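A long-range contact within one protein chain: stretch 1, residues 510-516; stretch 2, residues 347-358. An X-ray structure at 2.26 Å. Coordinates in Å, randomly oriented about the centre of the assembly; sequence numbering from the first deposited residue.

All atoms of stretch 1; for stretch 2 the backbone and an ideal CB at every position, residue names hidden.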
# COMPACT_ATOMS: atom_id res chain seq x y z
N LYS A 510 -35.13 -20.85 14.14
CA LYS A 510 -35.53 -19.71 13.42
C LYS A 510 -34.36 -18.73 13.46
O LYS A 510 -33.94 -18.30 14.54
CB LYS A 510 -36.81 -19.17 14.07
CG LYS A 510 -37.47 -18.01 13.34
CD LYS A 510 -39.02 -18.06 13.26
CE LYS A 510 -39.72 -18.45 14.58
NZ LYS A 510 -39.55 -17.47 15.69
N LYS A 511 -33.88 -18.36 12.27
CA LYS A 511 -32.79 -17.39 12.10
C LYS A 511 -31.61 -17.68 13.01
O LYS A 511 -31.20 -16.84 13.80
CB LYS A 511 -33.28 -15.98 12.36
CG LYS A 511 -34.31 -15.56 11.34
CD LYS A 511 -34.74 -14.13 11.60
CE LYS A 511 -35.45 -13.58 10.38
NZ LYS A 511 -35.67 -12.13 10.57
N GLY A 512 -31.16 -18.92 12.95
CA GLY A 512 -29.98 -19.36 13.67
C GLY A 512 -30.11 -19.57 15.15
O GLY A 512 -29.11 -19.82 15.81
N TYR A 513 -31.34 -19.54 15.69
CA TYR A 513 -31.58 -19.88 17.12
C TYR A 513 -32.54 -21.05 17.19
O TYR A 513 -33.57 -21.04 16.53
CB TYR A 513 -32.13 -18.70 17.93
CG TYR A 513 -31.06 -17.74 18.36
CD1 TYR A 513 -30.58 -16.76 17.48
CD2 TYR A 513 -30.44 -17.85 19.61
CE1 TYR A 513 -29.60 -15.87 17.85
CE2 TYR A 513 -29.40 -17.01 19.96
CZ TYR A 513 -28.97 -16.02 19.07
OH TYR A 513 -27.98 -15.15 19.42
N ALA A 514 -32.21 -22.07 17.97
CA ALA A 514 -33.17 -23.16 18.27
C ALA A 514 -34.04 -22.74 19.48
O ALA A 514 -33.51 -22.43 20.56
CB ALA A 514 -32.41 -24.44 18.58
N TYR A 515 -35.35 -22.65 19.26
CA TYR A 515 -36.28 -22.28 20.31
C TYR A 515 -36.85 -23.52 20.99
O TYR A 515 -37.64 -24.26 20.42
CB TYR A 515 -37.39 -21.46 19.73
CG TYR A 515 -36.92 -20.10 19.33
CD1 TYR A 515 -36.23 -19.91 18.14
CD2 TYR A 515 -37.21 -18.98 20.11
CE1 TYR A 515 -35.83 -18.65 17.74
CE2 TYR A 515 -36.81 -17.73 19.72
CZ TYR A 515 -36.11 -17.58 18.53
OH TYR A 515 -35.72 -16.35 18.16
N ILE A 516 -36.38 -23.77 22.21
CA ILE A 516 -36.85 -24.89 22.98
C ILE A 516 -37.82 -24.49 24.11
O ILE A 516 -37.40 -23.95 25.17
CB ILE A 516 -35.67 -25.64 23.57
CG1 ILE A 516 -34.71 -26.00 22.44
CG2 ILE A 516 -36.19 -26.90 24.32
CD1 ILE A 516 -33.50 -26.75 22.92
N UNK A 347 -27.79 -5.04 17.58
CA UNK A 347 -28.51 -5.66 16.45
C UNK A 347 -29.32 -6.80 17.00
O UNK A 347 -30.42 -7.03 16.57
CB UNK A 347 -27.56 -6.15 15.36
N UNK A 348 -28.77 -7.55 17.93
CA UNK A 348 -29.50 -8.64 18.54
C UNK A 348 -30.77 -8.18 19.26
O UNK A 348 -31.74 -8.89 19.28
CB UNK A 348 -28.59 -9.38 19.52
N UNK A 349 -30.76 -6.99 19.84
CA UNK A 349 -31.95 -6.44 20.49
C UNK A 349 -32.95 -5.97 19.46
O UNK A 349 -34.13 -5.90 19.72
CB UNK A 349 -31.58 -5.29 21.42
N UNK A 350 -32.49 -5.71 18.26
CA UNK A 350 -33.37 -5.29 17.19
C UNK A 350 -34.03 -6.45 16.45
O UNK A 350 -35.14 -6.33 15.93
CB UNK A 350 -32.59 -4.43 16.20
N UNK A 351 -33.34 -7.57 16.39
CA UNK A 351 -33.81 -8.74 15.71
C UNK A 351 -32.91 -9.93 16.16
O UNK A 351 -31.67 -9.89 16.07
CB UNK A 351 -33.79 -8.53 14.19
N UNK A 352 -33.55 -10.98 16.63
CA UNK A 352 -32.88 -12.16 17.09
C UNK A 352 -32.46 -13.02 15.91
O UNK A 352 -33.20 -13.86 15.44
CB UNK A 352 -33.78 -12.95 18.05
N UNK A 353 -31.25 -12.77 15.41
CA UNK A 353 -30.68 -13.51 14.29
C UNK A 353 -29.26 -13.97 14.68
O UNK A 353 -28.38 -13.16 15.02
CB UNK A 353 -30.66 -12.65 13.02
N UNK A 354 -29.08 -15.27 14.66
CA UNK A 354 -27.80 -15.89 14.93
C UNK A 354 -26.63 -15.27 14.14
O UNK A 354 -25.52 -15.25 14.64
CB UNK A 354 -27.90 -17.38 14.62
N UNK A 355 -26.88 -14.73 12.95
CA UNK A 355 -25.78 -14.13 12.17
C UNK A 355 -25.13 -12.96 12.88
O UNK A 355 -23.96 -12.73 12.70
CB UNK A 355 -26.29 -13.67 10.81
N UNK A 356 -25.85 -12.28 13.76
CA UNK A 356 -25.31 -11.19 14.54
C UNK A 356 -24.37 -11.73 15.59
O UNK A 356 -23.28 -11.17 15.85
CB UNK A 356 -26.43 -10.37 15.19
N UNK A 357 -24.80 -12.79 16.25
CA UNK A 357 -24.00 -13.33 17.30
C UNK A 357 -22.79 -14.07 16.71
O UNK A 357 -21.78 -14.19 17.37
CB UNK A 357 -24.84 -14.25 18.18
N UNK A 358 -22.93 -14.56 15.50
CA UNK A 358 -21.85 -15.23 14.77
C UNK A 358 -20.72 -14.25 14.56
O UNK A 358 -19.57 -14.57 14.88
CB UNK A 358 -22.34 -15.78 13.43

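Stretch 1 offers a tight turn, Lys510 to Tyr513, with the carbonyl of Lys511, the ammonium of Lys511 and the phenol rings of Tyr513 and Tyr515.

Positions 347, 349 and 350 are helical, and their CB atoms have nothing of stretch 1 within 5.5 Å. This contact therefore leaves their identity open; they are Met347 (as selenomethionine), Glu349 and Leu350. Position 348 points sideways, but a side chain of moderate length could reach the phenol of Tyr513, so an aliphatic residue would be suitable. It is Leu348, whose CD2 lies 3.9 Å from Tyr513 OH.

At 351 the chain leaves helical angles and becomes extended. The ideal CB is 5.4 Å from Lys511 NZ, a gap that an acidic side chain could bridge; Glu or Asp would match the charge, with Gln or Asn possible only as neutral acceptors. Glu351 is found, with chi1 and chi2 both t, and its OE2 accepts from Lys511 NZ at 2.6 Å in a salt bridge.

Position 352 has its ideal CB 3.9 Å from Tyr515 OH and 5.0 Å from Tyr513 CD1. A flexible apolar side chain could turn over the nearby ring; Met or Leu would suit. Selenomethionine Met352 takes chi2 p and places SE over one face of the Tyr513 ring, 3.9 Å from its centroid, while CG packs 3.6 Å from Tyr515 OH. Its backbone O and Lys510 O each accept from one water, which in turn accepts from Tyr515 OH.

At 353 CB points away from stretch 1, and a helix follows. Asp, Asn, Ser or Thr could cap it. Asp353 does so: OD1 accepts from the backbone N of residue 355 at 2.9 Å.

Position 354 is the most constrained. Its N donates to Lys511 O at 2.8 Å and 170°, where the backbones are close, the CA atoms of Gly512 and 354 being 4.3 Å apart, and an ideal CB would lie 3.0 Å from Gly512 O, a clash. Glycine is the clear expectation, although phi is negative and ordinary. In Gly354, N lies 3.3 Å from Tyr513 CE1, at the ring edge.

Positions 355, 356 and 358 have no CB contact with stretch 1, so many helix-compatible residues would serve. They are Lys355, Tyr356, whose OH donates to Glu351 OE1 at 2.9 Å, and Asp358.

At 357 CB points toward stretch 1 and lies just 3.5 Å from Tyr513 OH, favouring a small residue such as Ala, Ser or Gly. Ala357 packs its methyl against that hydroxyl.

Stretch 2 (347-358) MLELEMDGKYAD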
# COMPACT_ATOMS: atom_id res chain seq x y z
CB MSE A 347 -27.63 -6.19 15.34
CG MSE A 347 -26.88 -5.11 14.55
SE MSE A 347 -28.05 -3.86 13.63
CE MSE A 347 -28.78 -5.02 12.22
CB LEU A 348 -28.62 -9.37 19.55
CG LEU A 348 -27.64 -10.31 18.87
CD1 LEU A 348 -26.62 -10.82 19.88
CD2 LEU A 348 -28.37 -11.45 18.19
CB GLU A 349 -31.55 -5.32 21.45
CG GLU A 349 -30.77 -5.89 22.65
CD GLU A 349 -30.05 -4.84 23.52
OE1 GLU A 349 -30.25 -3.62 23.26
OE2 GLU A 349 -29.28 -5.23 24.43
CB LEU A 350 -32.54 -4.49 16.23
CG LEU A 350 -33.18 -3.76 15.07
CD1 LEU A 350 -34.22 -2.78 15.58
CD2 LEU A 350 -32.07 -3.02 14.31
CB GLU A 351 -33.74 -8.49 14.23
CG GLU A 351 -34.27 -9.60 13.33
CD GLU A 351 -33.66 -9.52 11.94
OE1 GLU A 351 -33.09 -8.46 11.57
OE2 GLU A 351 -33.69 -10.55 11.21
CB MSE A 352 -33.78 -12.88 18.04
CG MSE A 352 -32.98 -14.02 18.65
SE MSE A 352 -31.42 -13.42 19.75
CE MSE A 352 -32.28 -11.99 20.75
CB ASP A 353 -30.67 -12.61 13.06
CG ASP A 353 -30.30 -13.34 11.81
OD1 ASP A 353 -29.47 -14.32 11.82
OD2 ASP A 353 -30.84 -12.92 10.78
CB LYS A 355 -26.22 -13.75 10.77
CG LYS A 355 -26.99 -12.43 10.68
CD LYS A 355 -27.82 -12.29 9.37
CE LYS A 355 -28.83 -11.16 9.45
NZ LYS A 355 -28.98 -10.36 8.24
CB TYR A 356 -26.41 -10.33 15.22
CG TYR A 356 -27.44 -9.74 14.23
CD1 TYR A 356 -27.04 -9.21 13.02
CD2 TYR A 356 -28.78 -9.68 14.53
CE1 TYR A 356 -27.94 -8.67 12.14
CE2 TYR A 356 -29.71 -9.15 13.64
CZ TYR A 356 -29.29 -8.67 12.44
OH TYR A 356 -30.18 -8.12 11.56
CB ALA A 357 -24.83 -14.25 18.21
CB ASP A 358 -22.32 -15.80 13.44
CG ASP A 358 -23.18 -17.05 13.61
OD1 ASP A 358 -23.19 -17.72 14.71
OD2 ASP A 358 -23.82 -17.40 12.60
O HOH W 1 -34.29 -16.20 16.02
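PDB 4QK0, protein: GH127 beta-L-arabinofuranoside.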